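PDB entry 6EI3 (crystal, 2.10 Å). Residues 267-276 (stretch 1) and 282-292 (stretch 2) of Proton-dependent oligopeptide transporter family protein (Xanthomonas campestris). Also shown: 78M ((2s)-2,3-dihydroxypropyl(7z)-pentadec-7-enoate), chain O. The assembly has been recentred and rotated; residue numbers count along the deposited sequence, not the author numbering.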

# COMPACT_ATOMS: atom_id res chain seq x y z
N THR A 267 -7.49 -1.75 24.04
CA THR A 267 -6.42 -2.64 24.50
C THR A 267 -5.38 -1.80 25.26
O THR A 267 -4.90 -2.25 26.29
CB THR A 267 -5.82 -3.43 23.33
OG1 THR A 267 -6.86 -4.21 22.73
CG2 THR A 267 -4.67 -4.35 23.76
N TRP A 268 -5.08 -0.59 24.75
CA TRP A 268 -4.14 0.37 25.36
C TRP A 268 -4.59 0.73 26.79
O TRP A 268 -3.75 0.85 27.68
CB TRP A 268 -4.01 1.64 24.49
CG TRP A 268 -3.05 2.65 25.06
CD1 TRP A 268 -3.36 3.71 25.86
CD2 TRP A 268 -1.63 2.65 24.92
NE1 TRP A 268 -2.21 4.37 26.22
CE2 TRP A 268 -1.13 3.75 25.65
CE3 TRP A 268 -0.72 1.83 24.22
CZ2 TRP A 268 0.24 4.05 25.71
CZ3 TRP A 268 0.63 2.15 24.26
CH2 TRP A 268 1.10 3.23 25.03
N TRP A 269 -5.91 0.90 26.98
CA TRP A 269 -6.55 1.25 28.26
C TRP A 269 -6.32 0.20 29.35
O TRP A 269 -6.06 0.57 30.50
CB TRP A 269 -8.07 1.39 28.05
CG TRP A 269 -8.58 2.79 27.86
CD1 TRP A 269 -8.63 3.49 26.69
CD2 TRP A 269 -9.25 3.59 28.84
NE1 TRP A 269 -9.25 4.70 26.89
CE2 TRP A 269 -9.64 4.79 28.20
CE3 TRP A 269 -9.53 3.43 30.21
CZ2 TRP A 269 -10.30 5.82 28.88
CZ3 TRP A 269 -10.18 4.45 30.88
CH2 TRP A 269 -10.56 5.63 30.22
N GLN A 270 -6.46 -1.10 29.00
CA GLN A 270 -6.40 -2.23 29.93
C GLN A 270 -5.22 -3.19 29.72
O GLN A 270 -5.27 -4.31 30.23
CB GLN A 270 -7.71 -3.04 29.81
CG GLN A 270 -8.98 -2.33 30.22
CD GLN A 270 -10.24 -3.12 29.92
OE1 GLN A 270 -11.31 -2.55 29.77
NE2 GLN A 270 -10.17 -4.45 29.81
N LEU A 271 -4.18 -2.78 28.98
CA LEU A 271 -3.04 -3.65 28.69
C LEU A 271 -2.28 -4.11 29.95
O LEU A 271 -1.79 -5.24 29.97
CB LEU A 271 -2.09 -3.01 27.66
CG LEU A 271 -0.92 -3.85 27.18
CD1 LEU A 271 -1.37 -5.18 26.57
CD2 LEU A 271 -0.08 -3.09 26.22
N GLU A 272 -2.23 -3.26 30.99
CA GLU A 272 -1.56 -3.62 32.24
C GLU A 272 -2.22 -4.80 32.96
O GLU A 272 -1.54 -5.50 33.71
CB GLU A 272 -1.40 -2.41 33.18
CG GLU A 272 -0.40 -1.37 32.67
CD GLU A 272 1.02 -1.87 32.44
OE1 GLU A 272 1.63 -2.39 33.39
OE2 GLU A 272 1.52 -1.72 31.30
N ARG A 273 -3.53 -5.08 32.69
CA ARG A 273 -4.27 -6.21 33.30
C ARG A 273 -3.85 -7.58 32.72
O ARG A 273 -4.34 -8.62 33.18
CB ARG A 273 -5.79 -6.02 33.15
CG ARG A 273 -6.33 -4.70 33.67
CD ARG A 273 -7.81 -4.62 33.36
NE ARG A 273 -8.40 -3.35 33.76
CZ ARG A 273 -9.71 -3.15 33.84
NH1 ARG A 273 -10.57 -4.14 33.58
NH2 ARG A 273 -10.19 -1.97 34.21
N ALA A 274 -2.96 -7.59 31.70
CA ALA A 274 -2.43 -8.80 31.08
C ALA A 274 -1.10 -9.25 31.72
O ALA A 274 -0.72 -10.41 31.55
CB ALA A 274 -2.23 -8.58 29.58
N ARG A 275 -0.43 -8.34 32.47
CA ARG A 275 0.89 -8.50 33.14
C ARG A 275 1.07 -9.77 33.98
O ARG A 275 2.21 -10.24 34.11
CB ARG A 275 1.25 -7.28 34.00
CG ARG A 275 1.76 -6.08 33.21
CD ARG A 275 3.23 -6.18 32.85
NE ARG A 275 3.56 -5.27 31.76
CZ ARG A 275 3.98 -4.02 31.92
NH1 ARG A 275 4.16 -3.53 33.15
NH2 ARG A 275 4.23 -3.25 30.87
N GLY A 276 -0.02 -10.28 34.56
CA GLY A 276 0.03 -11.49 35.37
C GLY A 276 -0.03 -12.73 34.50
O GLY A 276 0.85 -13.60 34.59
N ALA A 282 5.94 -10.08 26.57
CA ALA A 282 4.76 -10.25 25.71
C ALA A 282 3.87 -9.01 25.82
O ALA A 282 3.44 -8.49 24.79
CB ALA A 282 3.99 -11.50 26.12
N VAL A 283 3.61 -8.52 27.07
CA VAL A 283 2.79 -7.33 27.36
C VAL A 283 3.47 -6.06 26.82
O VAL A 283 2.82 -5.26 26.15
CB VAL A 283 2.40 -7.21 28.85
CG1 VAL A 283 1.56 -5.96 29.12
CG2 VAL A 283 1.65 -8.45 29.33
N ASP A 284 4.80 -5.89 27.10
CA ASP A 284 5.62 -4.78 26.62
C ASP A 284 5.65 -4.80 25.09
O ASP A 284 5.57 -3.74 24.47
CB ASP A 284 7.06 -4.87 27.16
CG ASP A 284 7.23 -4.72 28.66
OD1 ASP A 284 6.23 -4.39 29.35
OD2 ASP A 284 8.36 -4.95 29.15
N GLY A 285 5.75 -5.99 24.51
CA GLY A 285 5.74 -6.23 23.07
C GLY A 285 4.48 -5.76 22.39
O GLY A 285 4.54 -5.20 21.29
N VAL A 286 3.31 -5.94 23.05
CA VAL A 286 2.01 -5.49 22.55
C VAL A 286 1.91 -3.97 22.72
O VAL A 286 1.33 -3.31 21.86
CB VAL A 286 0.82 -6.30 23.17
CG1 VAL A 286 -0.54 -5.69 22.82
CG2 VAL A 286 0.88 -7.76 22.73
N ARG A 287 2.49 -3.41 23.82
CA ARG A 287 2.54 -1.95 24.05
C ARG A 287 3.33 -1.28 22.92
O ARG A 287 2.90 -0.24 22.39
CB ARG A 287 3.18 -1.62 25.41
CG ARG A 287 2.96 -0.17 25.81
CD ARG A 287 3.13 0.12 27.30
NE ARG A 287 2.11 -0.50 28.15
CZ ARG A 287 0.88 -0.03 28.34
NH1 ARG A 287 0.47 1.06 27.69
NH2 ARG A 287 0.04 -0.66 29.15
N ALA A 288 4.49 -1.87 22.55
CA ALA A 288 5.35 -1.40 21.47
C ALA A 288 4.60 -1.45 20.13
O ALA A 288 4.66 -0.48 19.36
CB ALA A 288 6.61 -2.25 21.42
N LEU A 289 3.84 -2.55 19.87
CA LEU A 289 3.03 -2.73 18.66
C LEU A 289 1.95 -1.65 18.54
O LEU A 289 1.70 -1.18 17.43
CB LEU A 289 2.36 -4.12 18.65
CG LEU A 289 2.77 -5.16 17.59
CD1 LEU A 289 2.86 -4.56 16.18
CD2 LEU A 289 4.03 -5.88 17.97
N LEU A 290 1.31 -1.27 19.66
CA LEU A 290 0.28 -0.22 19.66
C LEU A 290 0.85 1.17 19.39
O LEU A 290 0.21 1.97 18.71
CB LEU A 290 -0.58 -0.24 20.91
CG LEU A 290 -1.45 -1.48 21.11
CD1 LEU A 290 -2.05 -1.51 22.50
CD2 LEU A 290 -2.55 -1.60 20.00
N ARG A 291 2.07 1.43 19.87
CA ARG A 291 2.77 2.69 19.59
C ARG A 291 3.09 2.76 18.10
O ARG A 291 2.96 3.82 17.50
CB ARG A 291 4.05 2.80 20.42
CG ARG A 291 3.78 3.07 21.88
CD ARG A 291 5.06 3.51 22.55
NE ARG A 291 4.99 3.41 24.01
CZ ARG A 291 5.49 2.40 24.71
NH1 ARG A 291 6.09 1.39 24.10
NH2 ARG A 291 5.39 2.40 26.03
N VAL A 292 3.45 1.61 17.49
CA VAL A 292 3.74 1.46 16.05
C VAL A 292 2.48 1.74 15.23
O VAL A 292 2.56 2.42 14.20
CB VAL A 292 4.35 0.06 15.73
CG1 VAL A 292 4.13 -0.35 14.27
CG2 VAL A 292 5.83 0.03 16.08
O21 78M O . 1.46 6.58 22.30
C20 78M O . 0.70 5.38 22.29
C18 78M O . -0.74 5.65 21.94
O19 78M O . -1.31 6.57 22.88
C17 78M O . -1.57 4.39 21.90
O2 78M O . -2.75 4.72 21.13
C1 78M O . -3.51 3.72 20.68
O1 78M O . -3.37 2.57 21.00
C2 78M O . -4.55 4.21 19.72
C3 78M O . -4.39 3.63 18.32
C4 78M O . -4.65 4.65 17.22
C5 78M O . -5.86 4.36 16.34
C6 78M O . -5.63 3.31 15.25
C7 78M O . -5.49 3.92 13.89
C8 78M O . -6.35 3.85 12.89
C9 78M O . -6.19 4.48 11.54
C10 78M O . -6.75 5.90 11.52
C11 78M O . -5.85 6.93 10.87
C12 78M O . -6.00 8.33 11.47
C13 78M O . -5.00 9.37 10.98
C15 78M O . -4.50 11.20 9.34
C14 78M O . -5.32 9.98 9.63

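Stretch 1 enters as a helix, tightens into a 3-10 segment at 271-273, where Ala274 N bonds to Leu271 O (3.1 Å), and leaves through residues that keep helical torsions without the regular bonds. Stretch 2 is helical throughout, with i to i+4 bonds such as Arg287 N to Val283 O (3.0 Å). The backbones come close at Arg275 and Val283, whose CA atoms lie 6.2 Å apart, and at Trp268 and Arg287, 7.2 Å apart. Together the stretches bury 640 Å².

The apolar seam is built from residues whose CA-to-CB bonds point toward the partner. Val283, Val286 and Leu290, spaced three and four apart, line one side of their helix. Leu271 meets all three: its CG lies 3.8 Å from Val283 CG1, its CD1 3.9 Å from Val286 CG1, and its CD2 4.5 Å from Leu290 CD1. Branched aliphatic side chains suit this packing because they fill space without needing polar partners. Ala274, with its short side chain, lets the backbone come near: its C atom is 3.7 Å from Val283 CG2.

Charged residues flank the seam, their CB bonds sideways but their long side chains reaching across. Arg287 NH2 donates a hydrogen bond to Glu272 OE2 (2.8 Å) within a salt bridge, and Arg275 NH2 forms another with Asp284 OD1 (2.8 Å). Glu272 OE1 also pairs with Arg275 NH1 at 2.8 Å, by charge alone, so one carboxylate serves both arginines. The acids help offset two like charges, Arg275 NH2 and Arg287 NE, 4.4 Å apart. Arg275 NE, buried 3.4 Å from Val283 CG1, has no polar partner.

Trp268 offers a broad aromatic surface. Arg287 makes a cation-pi contact over one face, its CZ 4.6 Å from the six-membered ring centroid; over the opposite face the lipid 78M places C17 3.5 Å from Trp268 CD2.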